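Local coordinates for protein eukaryotic initiation factor 4F subunit P150 (Saccharomyces cerevisiae, PDB 2VSO) that serves as the scaffold subunit of the mRNA cap-binding complex eIF4F, on which the translation apparatus assembles, here as its eIF4A-binding middle domain, at residues C[90-93]-C[94-97]; C[130-133]-C[134-137]; C[176-179]-C[180-184]; C[192-195]-C[196-199]. One frame throughout, in Å; residues are numbered along the deposited sequence.

Contact 1 of 4, residues C[90-93]-C[94-97]; sequences PHWS and SMYA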
ATOM      1  N   PRO C  90       4.716  -5.948  -9.770  1.00 62.70           N
ATOM      2  CA  PRO C  90       5.900  -5.090  -9.673  1.00 50.56           C
ATOM      3  C   PRO C  90       6.440  -5.018  -8.263  1.00 52.09           C
ATOM      4  O   PRO C  90       7.652  -4.933  -8.078  1.00 72.00           O
ATOM      5  CB  PRO C  90       5.362  -3.714 -10.070  1.00 45.44           C
ATOM      6  CG  PRO C  90       4.210  -4.003 -10.936  1.00 63.24           C
ATOM      7  CD  PRO C  90       3.579  -5.228 -10.369  1.00 72.99           C
ATOM      8  N   HIS C  91       5.545  -5.033  -7.282  1.00 43.84           N
ATOM      9  CA  HIS C  91       5.954  -4.940  -5.892  1.00 56.44           C
ATOM     10  C   HIS C  91       6.910  -6.069  -5.529  1.00 61.98           C
ATOM     11  O   HIS C  91       7.698  -5.949  -4.594  1.00 56.02           O
ATOM     12  CB  HIS C  91       4.736  -4.943  -4.958  1.00 68.85           C
ATOM     13  CG  HIS C  91       5.078  -4.701  -3.523  1.00 84.73           C
ATOM     14  ND1 HIS C  91       5.376  -3.445  -3.028  1.00 98.57           N
ATOM     15  CD2 HIS C  91       5.184  -5.548  -2.471  1.00 87.79           C
ATOM     16  CE1 HIS C  91       5.644  -3.532  -1.739  1.00 97.77           C
ATOM     17  NE2 HIS C  91       5.537  -4.799  -1.375  1.00102.21           N
ATOM     18  N   TRP C  92       6.842  -7.168  -6.276  1.00 62.28           N
ATOM     19  CA  TRP C  92       7.745  -8.286  -6.043  1.00 47.85           C
ATOM     20  C   TRP C  92       8.768  -8.539  -7.172  1.00 53.89           C
ATOM     21  O   TRP C  92       9.513  -9.511  -7.116  1.00 65.13           O
ATOM     22  CB  TRP C  92       6.946  -9.540  -5.726  1.00 42.72           C
ATOM     23  CG  TRP C  92       6.229  -9.442  -4.427  1.00 73.91           C
ATOM     24  CD1 TRP C  92       6.784  -9.165  -3.208  1.00 72.88           C
ATOM     25  CD2 TRP C  92       4.825  -9.625  -4.188  1.00 75.00           C
ATOM     26  NE1 TRP C  92       5.818  -9.170  -2.237  1.00 62.60           N
ATOM     27  CE2 TRP C  92       4.595  -9.446  -2.817  1.00 64.85           C
ATOM     28  CE3 TRP C  92       3.730  -9.922  -5.012  1.00 70.68           C
ATOM     29  CZ2 TRP C  92       3.341  -9.550  -2.238  1.00 57.98           C
ATOM     30  CZ3 TRP C  92       2.483 -10.026  -4.440  1.00 66.06           C
ATOM     31  CH2 TRP C  92       2.297  -9.840  -3.070  1.00 65.79           C
ATOM     32  N   SER C  93       8.817  -7.656  -8.173  1.00 48.14           N
ATOM     33  CA  SER C  93       9.787  -7.762  -9.268  1.00 47.46           C
ATOM     34  C   SER C  93      11.176  -8.256  -8.852  1.00 56.91           C
ATOM     35  O   SER C  93      11.826  -8.972  -9.617  1.00 71.42           O
ATOM     36  CB  SER C  93       9.947  -6.431 -10.018  1.00 42.16           C
ATOM     37  OG  SER C  93       9.255  -6.405 -11.261  1.00 51.77           O
ATOM     38  N   SER C  94      11.628  -7.887  -7.658  1.00 26.93           N
ATOM     39  CA  SER C  94      13.033  -8.068  -7.284  1.00 49.97           C
ATOM     40  C   SER C  94      13.251  -9.433  -6.657  1.00 40.88           C
ATOM     41  O   SER C  94      14.343 -10.004  -6.712  1.00 52.33           O
ATOM     42  CB  SER C  94      13.491  -6.963  -6.323  1.00 39.69           C
ATOM     43  OG  SER C  94      13.012  -7.222  -5.019  1.00 58.75           O
ATOM     44  N   MET C  95      12.189  -9.938  -6.056  1.00 33.52           N
ATOM     45  CA  MET C  95      12.137 -11.291  -5.516  1.00 43.02           C
ATOM     46  C   MET C  95      12.020 -12.296  -6.670  1.00 49.91           C
ATOM     47  O   MET C  95      12.632 -13.359  -6.653  1.00 55.76           O
ATOM     48  CB  MET C  95      10.934 -11.404  -4.579  1.00 33.77           C
ATOM     49  CG  MET C  95      10.727 -12.744  -3.942  1.00 51.93           C
ATOM     50  SD  MET C  95       9.104 -12.710  -3.156  1.00 82.68           S
ATOM     51  CE  MET C  95       9.365 -11.415  -1.956  1.00 70.18           C
ATOM     52  N   TYR C  96      11.236 -11.944  -7.683  1.00 52.33           N
ATOM     53  CA  TYR C  96      11.144 -12.755  -8.883  1.00 49.52           C
ATOM     54  C   TYR C  96      12.470 -12.722  -9.612  1.00 53.14           C
ATOM     55  O   TYR C  96      12.912 -13.725 -10.175  1.00 55.90           O
ATOM     56  CB  TYR C  96      10.048 -12.227  -9.792  1.00 28.39           C
ATOM     57  CG  TYR C  96       8.668 -12.450  -9.252  1.00 42.46           C
ATOM     58  CD1 TYR C  96       8.246 -13.715  -8.893  1.00 50.43           C
ATOM     59  CD2 TYR C  96       7.786 -11.394  -9.089  1.00 46.81           C
ATOM     60  CE1 TYR C  96       6.974 -13.924  -8.390  1.00 50.62           C
ATOM     61  CE2 TYR C  96       6.515 -11.598  -8.602  1.00 42.24           C
ATOM     62  CZ  TYR C  96       6.115 -12.861  -8.257  1.00 34.21           C
ATOM     63  OH  TYR C  96       4.850 -13.064  -7.761  1.00 60.54           O
ATOM     64  N   ALA C  97      13.101 -11.554  -9.590  1.00 48.01           N
ATOM     65  CA  ALA C  97      14.404 -11.379 -10.196  1.00 38.26           C
ATOM     66  C   ALA C  97      15.428 -12.264  -9.484  1.00 45.69           C
ATOM     67  O   ALA C  97      16.374 -12.739 -10.098  1.00 54.45           O
ATOM     68  CB  ALA C  97      14.803  -9.913 -10.168  1.00 25.42           C
TER
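The Tyr96 ring reaches back alongside Trp92 CB, its CE2 lying 3.6 Å from that atom, at the N-cap of helix 93-106 in the all-helical MIF4G domain. The carbonyl oxygen of Trp92, the cap residue, accepts from Tyr96 N at 3.0 Å in a nearly straight bond (169°) and, weakly, from Met95 N, while Ser93 O takes Ala97 N one residue on. Tyr96 CG stands anti to its own carbonyl carbon (chi1 -70°), which turns the ring back along the helix toward the cap. The phenol OH leaves the segments to bond Glu89, and a basic side chain of the partner protein's chain comes near it in a weak bond. With a leucine in place of Tyr96, Glu89 would probably lose its hydroxyl partner and a gap would open beside Trp92 CB. The indole in turn receives a basic side chain of that partner chain in a cation-pi contact, so the cap belongs to the binding surface. Met95 runs alongside Trp92 in a Met-aromatic contact, with SD 4.8 Å from the centroid of the five-membered ring. A bend at chi3 carries its methyl CE to 3.6 Å from Trp92 CD1.

Contact 2 of 4, residues C[130-133]-C[134-137]; sequences VARC and HAEF
Arg132 and Glu136 meet in an i to i+4 salt bridge on helix 122-139 of the MIF4G domain, with Arg132 NH1 3.4 Å from Glu136 OE2. The arginine chain is bent at chi2 and chi3 (59° and 61°), which curls it forward over the next turn and lays its CD 3.3 Å from the same Glu136 OE2. The guanidinium and carboxylate planes stand 38° apart, so the two groups meet askew instead of as a coplanar bidentate pair. Glu136 OE1 forms a salt bridge with Lys139 while OE2 faces Arg132, and each carboxylate oxygen thus has a basic partner. A methionine replacing Arg132 would probably leave Glu136 OE2 without its charged mate and the carboxylate held by Lys139 from one oxygen.

Among the backbone bonds, Val130 O accepts from both Cys133 N and His134 N, the latter almost straight. Ala135 N and Glu136 N continue the helical ladder to Ala131 O and Arg132 O.

Van der Waals contact completes the turn on the flank facing helix 191-206, where His134 also touches Met193 and Glu196. Val130 and His134 extend together there, and Val130 CG1 rests 3.8 Å from His134 CD2.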
ATOM      1  N   VAL C 130      17.336 -13.122 -21.686  1.00 43.74           N
ATOM      2  CA  VAL C 130      17.419 -12.088 -22.713  1.00 61.67           C
ATOM      3  C   VAL C 130      16.349 -12.273 -23.790  1.00 63.39           C
ATOM      4  O   VAL C 130      15.581 -11.354 -24.070  1.00 69.63           O
ATOM      5  CB  VAL C 130      18.806 -12.052 -23.389  1.00 75.12           C
ATOM      6  CG1 VAL C 130      19.043 -10.694 -24.026  1.00 64.07           C
ATOM      7  CG2 VAL C 130      19.897 -12.364 -22.377  1.00 88.92           C
ATOM      8  N   ALA C 131      16.302 -13.464 -24.378  1.00 52.83           N
ATOM      9  CA  ALA C 131      15.373 -13.768 -25.472  1.00 61.34           C
ATOM     10  C   ALA C 131      13.945 -13.452 -25.078  1.00 55.37           C
ATOM     11  O   ALA C 131      13.144 -13.000 -25.899  1.00 51.19           O
ATOM     12  CB  ALA C 131      15.492 -15.256 -25.906  1.00 39.39           C
ATOM     13  N   ARG C 132      13.629 -13.696 -23.813  1.00 57.29           N
ATOM     14  CA  ARG C 132      12.293 -13.423 -23.307  1.00 43.49           C
ATOM     15  C   ARG C 132      12.022 -11.943 -23.000  1.00 48.37           C
ATOM     16  O   ARG C 132      10.862 -11.535 -23.011  1.00 56.77           O
ATOM     17  CB  ARG C 132      11.992 -14.306 -22.092  1.00 35.13           C
ATOM     18  CG  ARG C 132      10.691 -14.001 -21.407  1.00 62.52           C
ATOM     19  CD  ARG C 132       9.537 -14.159 -22.349  1.00 62.23           C
ATOM     20  NE  ARG C 132       9.431 -15.522 -22.845  1.00 73.93           N
ATOM     21  CZ  ARG C 132       8.670 -15.869 -23.876  1.00 76.33           C
ATOM     22  NH1 ARG C 132       7.963 -14.945 -24.506  1.00 63.24           N
ATOM     23  NH2 ARG C 132       8.623 -17.131 -24.282  1.00 83.11           N
ATOM     24  N   CYS C 133      13.052 -11.133 -22.740  1.00 39.53           N
ATOM     25  CA  CYS C 133      12.775  -9.696 -22.513  1.00 55.10           C
ATOM     26  C   CYS C 133      12.491  -9.091 -23.864  1.00 61.98           C
ATOM     27  O   CYS C 133      11.580  -8.286 -24.015  1.00 62.48           O
ATOM     28  CB  CYS C 133      13.930  -8.914 -21.854  1.00 43.77           C
ATOM     29  SG  CYS C 133      14.587  -9.576 -20.323  1.00 83.61           S
ATOM     30  N   HIS C 134      13.298  -9.494 -24.840  1.00 58.56           N
ATOM     31  CA  HIS C 134      13.147  -9.056 -26.223  1.00 53.04           C
ATOM     32  C   HIS C 134      11.760  -9.371 -26.736  1.00 49.64           C
ATOM     33  O   HIS C 134      11.106  -8.535 -27.355  1.00 58.60           O
ATOM     34  CB  HIS C 134      14.174  -9.739 -27.106  1.00 38.23           C
ATOM     35  CG  HIS C 134      15.522  -9.085 -27.095  1.00 62.39           C
ATOM     36  ND1 HIS C 134      15.699  -7.745 -27.375  1.00 72.44           N
ATOM     37  CD2 HIS C 134      16.753  -9.586 -26.868  1.00 54.02           C
ATOM     38  CE1 HIS C 134      16.985  -7.451 -27.306  1.00 73.05           C
ATOM     39  NE2 HIS C 134      17.649  -8.553 -27.005  1.00 58.45           N
ATOM     40  N   ALA C 135      11.301 -10.580 -26.465  1.00 44.08           N
ATOM     41  CA  ALA C 135       9.954 -10.954 -26.866  1.00 57.41           C
ATOM     42  C   ALA C 135       8.925 -10.043 -26.207  1.00 57.74           C
ATOM     43  O   ALA C 135       8.116  -9.409 -26.884  1.00 65.61           O
ATOM     44  CB  ALA C 135       9.677 -12.418 -26.535  1.00 44.97           C
ATOM     45  N   GLU C 136       8.965  -9.971 -24.880  1.00 62.02           N
ATOM     46  CA  GLU C 136       7.991  -9.174 -24.149  1.00 65.87           C
ATOM     47  C   GLU C 136       8.150  -7.686 -24.467  1.00 61.73           C
ATOM     48  O   GLU C 136       7.170  -6.947 -24.516  1.00 60.21           O
ATOM     49  CB  GLU C 136       8.090  -9.442 -22.641  1.00 58.73           C
ATOM     50  CG  GLU C 136       8.058 -10.930 -22.257  1.00 65.67           C
ATOM     51  CD  GLU C 136       6.751 -11.630 -22.627  1.00 80.67           C
ATOM     52  OE1 GLU C 136       5.905 -11.013 -23.297  1.00 88.44           O
ATOM     53  OE2 GLU C 136       6.565 -12.803 -22.242  1.00 87.29           O
ATOM     54  N   PHE C 137       9.381  -7.256 -24.709  1.00 62.28           N
ATOM     55  CA  PHE C 137       9.648  -5.855 -25.004  1.00 67.82           C
ATOM     56  C   PHE C 137       9.051  -5.477 -26.348  1.00 65.58           C
ATOM     57  O   PHE C 137       8.361  -4.469 -26.469  1.00 68.97           O
ATOM     58  CB  PHE C 137      11.159  -5.577 -24.998  1.00 65.16           C
ATOM     59  CG  PHE C 137      11.516  -4.116 -24.866  1.00 62.72           C
ATOM     60  CD1 PHE C 137      11.420  -3.465 -23.631  1.00 65.10           C
ATOM     61  CD2 PHE C 137      11.952  -3.390 -25.968  1.00 66.44           C
ATOM     62  CE1 PHE C 137      11.754  -2.115 -23.496  1.00 49.82           C
ATOM     63  CE2 PHE C 137      12.285  -2.046 -25.846  1.00 74.63           C
ATOM     64  CZ  PHE C 137      12.187  -1.406 -24.606  1.00 71.74           C
TER

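Contact 3 of 4, residues C[176-179]-C[180-184]; sequences LVRF and IGFLY
Helix 163-185 runs through the middle of the MIF4G domain, and its turns at 176-184 present three i to i+4 side-chain pairs to the helices around them. In the first, Phe179 offers a ring face to Leu183: CD1 of the leucine sits 3.9 Å from the Phe179 ring centroid, 28° off the normal, in a CH-pi contact. Leu183 CG is above the ring centre as well, and CD2 reaches Phe179 CZ at 3.6 Å, so the isopropyl group straddles the face. Phe179 CG is anti to the backbone N (chi1 -176°), a setting that lays the ring beside the next turn; Phe83 of helix 73-88 meets it edge-to-face. The second pair joins Leu176 CD1 to Ile180 CD1 at 3.8 Å, the two chains passing at a slant.

Arg178 and Phe182, the third pair, run alongside each other. The NE-H side of the guanidinium edge faces Phe182 CE1, 3.4 Å from Arg178 NE, with the planes 34° apart. Ile180 N donates to Leu176 O at 2.7 Å, and Leu183 N to Phe179 O. The chemistry is therefore divided around the helix: Leu176, Phe179 and Leu183 pack on helix 73-88 and Ile180 on Leu189, whereas Arg178 NH2 lies at the edge of the Phe182 ring, near its plane, so the charge meets the rim and not the pi face, with Glu219 a distant, weak ion partner.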
ATOM      1  N   LEU C 176       7.638  -4.417 -16.669  1.00 33.32           N
ATOM      2  CA  LEU C 176       8.765  -5.107 -17.279  1.00 55.81           C
ATOM      3  C   LEU C 176      10.066  -4.310 -17.227  1.00 53.19           C
ATOM      4  O   LEU C 176      11.098  -4.857 -16.847  1.00 50.98           O
ATOM      5  CB  LEU C 176       8.451  -5.514 -18.712  1.00 41.30           C
ATOM      6  CG  LEU C 176       9.684  -5.837 -19.547  1.00 47.58           C
ATOM      7  CD1 LEU C 176      10.128  -7.292 -19.344  1.00 46.37           C
ATOM      8  CD2 LEU C 176       9.382  -5.536 -21.000  1.00 39.12           C
ATOM      9  N   VAL C 177      10.024  -3.031 -17.603  1.00 56.03           N
ATOM     10  CA  VAL C 177      11.223  -2.192 -17.539  1.00 53.16           C
ATOM     11  C   VAL C 177      11.771  -2.274 -16.134  1.00 46.83           C
ATOM     12  O   VAL C 177      12.985  -2.289 -15.911  1.00 50.35           O
ATOM     13  CB  VAL C 177      10.953  -0.711 -17.859  1.00 45.10           C
ATOM     14  CG1 VAL C 177      10.502  -0.539 -19.307  1.00 33.39           C
ATOM     15  CG2 VAL C 177       9.926  -0.189 -16.941  1.00 48.10           C
ATOM     16  N   ARG C 178      10.853  -2.357 -15.183  1.00 26.92           N
ATOM     17  CA  ARG C 178      11.214  -2.443 -13.790  1.00 26.88           C
ATOM     18  C   ARG C 178      11.929  -3.743 -13.512  1.00 38.60           C
ATOM     19  O   ARG C 178      12.936  -3.773 -12.805  1.00 52.91           O
ATOM     20  CB  ARG C 178       9.963  -2.350 -12.926  1.00 34.71           C
ATOM     21  CG  ARG C 178      10.209  -2.822 -11.535  1.00 38.06           C
ATOM     22  CD  ARG C 178       9.174  -2.334 -10.567  1.00 45.03           C
ATOM     23  NE  ARG C 178       9.830  -2.317  -9.273  1.00 60.93           N
ATOM     24  CZ  ARG C 178       9.351  -1.745  -8.184  1.00 64.20           C
ATOM     25  NH1 ARG C 178       8.177  -1.135  -8.216  1.00 91.23           N
ATOM     26  NH2 ARG C 178      10.055  -1.793  -7.065  1.00 37.48           N
ATOM     27  N   PHE C 179      11.386  -4.812 -14.083  1.00 50.87           N
ATOM     28  CA  PHE C 179      11.907  -6.154 -13.912  1.00 40.97           C
ATOM     29  C   PHE C 179      13.258  -6.323 -14.597  1.00 32.84           C
ATOM     30  O   PHE C 179      14.157  -6.965 -14.057  1.00 39.91           O
ATOM     31  CB  PHE C 179      10.895  -7.157 -14.440  1.00 33.85           C
ATOM     32  CG  PHE C 179      11.287  -8.576 -14.223  1.00 49.18           C
ATOM     33  CD1 PHE C 179      11.542  -9.054 -12.958  1.00 41.46           C
ATOM     34  CD2 PHE C 179      11.389  -9.445 -15.295  1.00 52.67           C
ATOM     35  CE1 PHE C 179      11.896 -10.374 -12.757  1.00 49.31           C
ATOM     36  CE2 PHE C 179      11.742 -10.765 -15.098  1.00 49.35           C
ATOM     37  CZ  PHE C 179      11.993 -11.229 -13.825  1.00 42.63           C
ATOM     38  N   ILE C 180      13.391  -5.732 -15.777  1.00 30.01           N
ATOM     39  CA  ILE C 180      14.678  -5.645 -16.439  1.00 43.40           C
ATOM     40  C   ILE C 180      15.711  -5.082 -15.474  1.00 52.14           C
ATOM     41  O   ILE C 180      16.836  -5.598 -15.387  1.00 49.63           O
ATOM     42  CB  ILE C 180      14.643  -4.694 -17.649  1.00 46.91           C
ATOM     43  CG1 ILE C 180      13.642  -5.156 -18.705  1.00 48.71           C
ATOM     44  CG2 ILE C 180      16.034  -4.526 -18.224  1.00 58.53           C
ATOM     45  CD1 ILE C 180      13.819  -6.555 -19.158  1.00 64.63           C
ATOM     46  N   GLY C 181      15.326  -4.006 -14.773  1.00 38.84           N
ATOM     47  CA  GLY C 181      16.232  -3.269 -13.907  1.00 39.91           C
ATOM     48  C   GLY C 181      16.742  -4.113 -12.755  1.00 37.23           C
ATOM     49  O   GLY C 181      17.867  -3.959 -12.306  1.00 43.59           O
ATOM     50  N   PHE C 182      15.897  -5.014 -12.280  1.00 40.28           N
ATOM     51  CA  PHE C 182      16.267  -5.963 -11.240  1.00 40.74           C
ATOM     52  C   PHE C 182      17.063  -7.180 -11.731  1.00 44.15           C
ATOM     53  O   PHE C 182      17.781  -7.803 -10.963  1.00 67.89           O
ATOM     54  CB  PHE C 182      15.022  -6.413 -10.481  1.00 54.17           C
ATOM     55  CG  PHE C 182      14.495  -5.378  -9.520  1.00 48.66           C
ATOM     56  CD1 PHE C 182      13.140  -5.092  -9.457  1.00 52.40           C
ATOM     57  CD2 PHE C 182      15.361  -4.687  -8.681  1.00 51.35           C
ATOM     58  CE1 PHE C 182      12.656  -4.138  -8.571  1.00 61.05           C
ATOM     59  CE2 PHE C 182      14.885  -3.728  -7.780  1.00 44.51           C
ATOM     60  CZ  PHE C 182      13.533  -3.450  -7.725  1.00 37.81           C
ATOM     61  N   LEU C 183      16.935  -7.515 -13.008  1.00 44.10           N
ATOM     62  CA  LEU C 183      17.720  -8.586 -13.597  1.00 39.19           C
ATOM     63  C   LEU C 183      19.112  -8.067 -13.930  1.00 42.90           C
ATOM     64  O   LEU C 183      20.114  -8.719 -13.675  1.00 40.59           O
ATOM     65  CB  LEU C 183      17.040  -9.078 -14.874  1.00 33.71           C
ATOM     66  CG  LEU C 183      15.627  -9.628 -14.725  1.00 41.98           C
ATOM     67  CD1 LEU C 183      14.982  -9.821 -16.077  1.00 28.62           C
ATOM     68  CD2 LEU C 183      15.624 -10.910 -13.921  1.00 30.90           C
ATOM     69  N   TYR C 184      19.152  -6.884 -14.523  1.00 44.20           N
ATOM     70  CA  TYR C 184      20.403  -6.233 -14.857  1.00 53.01           C
ATOM     71  C   TYR C 184      21.267  -6.091 -13.613  1.00 50.02           C
ATOM     72  O   TYR C 184      22.466  -6.339 -13.653  1.00 49.70           O
ATOM     73  CB  TYR C 184      20.118  -4.860 -15.482  1.00 51.83           C
ATOM     74  CG  TYR C 184      21.342  -3.997 -15.714  1.00 48.58           C
ATOM     75  CD1 TYR C 184      21.587  -2.876 -14.913  1.00 53.96           C
ATOM     76  CD2 TYR C 184      22.249  -4.289 -16.732  1.00 44.64           C
ATOM     77  CE1 TYR C 184      22.709  -2.064 -15.114  1.00 43.26           C
ATOM     78  CE2 TYR C 184      23.375  -3.487 -16.941  1.00 55.57           C
ATOM     79  CZ  TYR C 184      23.602  -2.379 -16.120  1.00 52.77           C
ATOM     80  OH  TYR C 184      24.699  -1.583 -16.316  1.00 41.78           O
TER

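Contact 4 of 4, residues C[192-195]-C[196-199]; sequences KMMF and ECFR
Successive i to i+4 bonds carry the backbone through 192-199 on helix 191-206 of the MIF4G domain: Phe198 N to Met194 O at 3.1 Å is nearly straight (174°), Cys197 N to Met193 O is more bent, and Glu196 N to Lys192 O is weak. On this frame Met194 serves two neighbours at once. Its CG approaches the Phe198 ring, 3.9 Å from CE1, and SD lies 5.3 Å from the ring centroid at a slant of 46° from the normal, a Met-aromatic contact made obliquely. Bends at chi2 and chi3 place SD there and bring the methyl group back to Cys197. Phe198 CG is anti to its carbonyl carbon, and the ring consequently leans back toward the preceding turn, where it meets Met194 CG.

Further layers close around the pair. Met194 touches Ile180 and Tyr184 of helix 163-185, and the rings of Phe195 and Phe198 both meet Phe228 of helix 211-228. Leu245 of helix 242-257 packs on these two phenylalanines from the C-terminal part of the domain. The sulfur chain thus bridges the ring and the cysteine: Met194 CE is 3.4 Å from Cys197 CB and 3.8 Å from Cys197 SG.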
ATOM      1  N   LYS C 192      23.133  -4.137 -23.206  1.00 95.49           N
ATOM      2  CA  LYS C 192      22.464  -3.922 -24.486  1.00 92.40           C
ATOM      3  C   LYS C 192      20.954  -3.847 -24.313  1.00 81.84           C
ATOM      4  O   LYS C 192      20.278  -3.113 -25.033  1.00 89.35           O
ATOM      5  CB  LYS C 192      22.843  -4.997 -25.514  1.00107.35           C
ATOM      6  CG  LYS C 192      21.988  -6.263 -25.482  1.00122.68           C
ATOM      7  CD  LYS C 192      22.259  -7.148 -26.700  1.00122.19           C
ATOM      8  CE  LYS C 192      21.499  -8.471 -26.630  1.00116.15           C
ATOM      9  NZ  LYS C 192      21.728  -9.317 -27.841  1.00111.57           N
ATOM     10  N   MET C 193      20.429  -4.595 -23.349  1.00 70.37           N
ATOM     11  CA  MET C 193      18.991  -4.592 -23.094  1.00 63.06           C
ATOM     12  C   MET C 193      18.584  -3.413 -22.199  1.00 72.55           C
ATOM     13  O   MET C 193      17.442  -2.949 -22.241  1.00 54.46           O
ATOM     14  CB  MET C 193      18.544  -5.923 -22.487  1.00 48.93           C
ATOM     15  CG  MET C 193      17.042  -6.020 -22.265  1.00 69.02           C
ATOM     16  SD  MET C 193      16.049  -6.371 -23.736  1.00 63.66           S
ATOM     17  CE  MET C 193      16.531  -8.072 -24.040  1.00410.44           C
ATOM     18  N   MET C 194      19.530  -2.932 -21.396  1.00 67.50           N
ATOM     19  CA  MET C 194      19.323  -1.754 -20.567  1.00 55.40           C
ATOM     20  C   MET C 194      19.374  -0.479 -21.426  1.00 59.67           C
ATOM     21  O   MET C 194      18.741   0.526 -21.103  1.00 50.36           O
ATOM     22  CB  MET C 194      20.384  -1.711 -19.472  1.00 51.73           C
ATOM     23  CG  MET C 194      20.041  -0.858 -18.275  1.00 56.19           C
ATOM     24  SD  MET C 194      18.683  -1.502 -17.299  1.00 54.20           S
ATOM     25  CE  MET C 194      17.320  -0.626 -18.039  1.00 64.53           C
ATOM     26  N   PHE C 195      20.118  -0.526 -22.530  1.00 54.69           N
ATOM     27  CA  PHE C 195      20.160   0.603 -23.456  1.00 46.67           C
ATOM     28  C   PHE C 195      18.834   0.686 -24.173  1.00 55.35           C
ATOM     29  O   PHE C 195      18.316   1.770 -24.431  1.00 65.86           O
ATOM     30  CB  PHE C 195      21.285   0.451 -24.492  1.00 38.10           C
ATOM     31  CG  PHE C 195      22.629   0.925 -24.017  1.00 54.00           C
ATOM     32  CD1 PHE C 195      23.424   0.121 -23.220  1.00 63.52           C
ATOM     33  CD2 PHE C 195      23.106   2.175 -24.380  1.00 75.98           C
ATOM     34  CE1 PHE C 195      24.664   0.560 -22.782  1.00 65.11           C
ATOM     35  CE2 PHE C 195      24.349   2.622 -23.942  1.00 69.07           C
ATOM     36  CZ  PHE C 195      25.127   1.812 -23.146  1.00 63.96           C
ATOM     37  N   GLU C 196      18.283  -0.474 -24.498  1.00 56.80           N
ATOM     38  CA  GLU C 196      17.087  -0.522 -25.309  1.00 60.26           C
ATOM     39  C   GLU C 196      15.962  -0.040 -24.434  1.00 41.22           C
ATOM     40  O   GLU C 196      15.020   0.589 -24.899  1.00 66.34           O
ATOM     41  CB  GLU C 196      16.847  -1.947 -25.806  1.00 79.53           C
ATOM     42  CG  GLU C 196      16.084  -2.049 -27.118  1.00 86.22           C
ATOM     43  CD  GLU C 196      15.894  -3.486 -27.548  1.00 86.79           C
ATOM     44  OE1 GLU C 196      14.739  -3.905 -27.782  1.00 93.65           O
ATOM     45  OE2 GLU C 196      16.909  -4.203 -27.627  1.00 77.81           O
ATOM     46  N   CYS C 197      16.100  -0.314 -23.146  1.00 59.58           N
ATOM     47  CA  CYS C 197      15.127   0.103 -22.137  1.00 68.36           C
ATOM     48  C   CYS C 197      15.087   1.618 -21.939  1.00 61.22           C
ATOM     49  O   CYS C 197      14.039   2.246 -22.117  1.00 45.66           O
ATOM     50  CB  CYS C 197      15.439  -0.573 -20.818  1.00 56.77           C
ATOM     51  SG  CYS C 197      14.001  -1.004 -19.918  1.00 76.37           S
ATOM     52  N   PHE C 198      16.229   2.199 -21.576  1.00 49.35           N
ATOM     53  CA  PHE C 198      16.356   3.651 -21.487  1.00 49.16           C
ATOM     54  C   PHE C 198      15.999   4.315 -22.810  1.00 56.89           C
ATOM     55  O   PHE C 198      15.412   5.390 -22.839  1.00 69.57           O
ATOM     56  CB  PHE C 198      17.771   4.050 -21.064  1.00 40.62           C
ATOM     57  CG  PHE C 198      18.036   3.894 -19.580  1.00 56.36           C
ATOM     58  CD1 PHE C 198      19.029   3.043 -19.124  1.00 44.68           C
ATOM     59  CD2 PHE C 198      17.297   4.611 -18.645  1.00 53.79           C
ATOM     60  CE1 PHE C 198      19.275   2.903 -17.773  1.00 52.55           C
ATOM     61  CE2 PHE C 198      17.537   4.474 -17.281  1.00 39.74           C
ATOM     62  CZ  PHE C 198      18.530   3.624 -16.847  1.00 50.63           C
ATOM     63  N   ARG C 199      16.355   3.655 -23.905  1.00 65.94           N
ATOM     64  CA  ARG C 199      16.050   4.125 -25.246  1.00 70.26           C
ATOM     65  C   ARG C 199      14.542   4.309 -25.426  1.00 69.45           C
ATOM     66  O   ARG C 199      14.087   5.296 -25.991  1.00 73.20           O
ATOM     67  CB  ARG C 199      16.580   3.111 -26.252  1.00 78.09           C
ATOM     68  CG  ARG C 199      16.949   3.656 -27.620  1.00 95.57           C
ATOM     69  CD  ARG C 199      17.497   2.519 -28.495  1.00105.41           C
ATOM     70  NE  ARG C 199      17.720   2.922 -29.880  1.00113.19           N
ATOM     71  CZ  ARG C 199      18.850   3.459 -30.326  1.00124.15           C
ATOM     72  NH1 ARG C 199      19.862   3.664 -29.493  1.00131.34           N
ATOM     73  NH2 ARG C 199      18.967   3.795 -31.604  1.00118.65           N
TER

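The four contacts follow one another along the chain of the helical MIF4G domain: contact 1 at the start of helix 93-106 and the loop before it, the others on helices 122-139, 163-185 and 191-206. Contact 3 is the central one: its centre is about 9 Å from that of contact 1 and about 11 Å from those of contacts 2 and 4, and it touches all three. Ser93 and Ala97 pack on Phe179 and Phe182, Cys133 on Ile180, and Val177 on Cys197. Contacts 2 and 4 also meet directly, through His134 and Met193. Contact 1 stays about 10 Å from contact 2 and 11 Å from contact 4 at the nearest atoms. Helix 163-185 thereby links the partner-binding N-terminal end of helix 93-106 to helices 122-139 and 191-206.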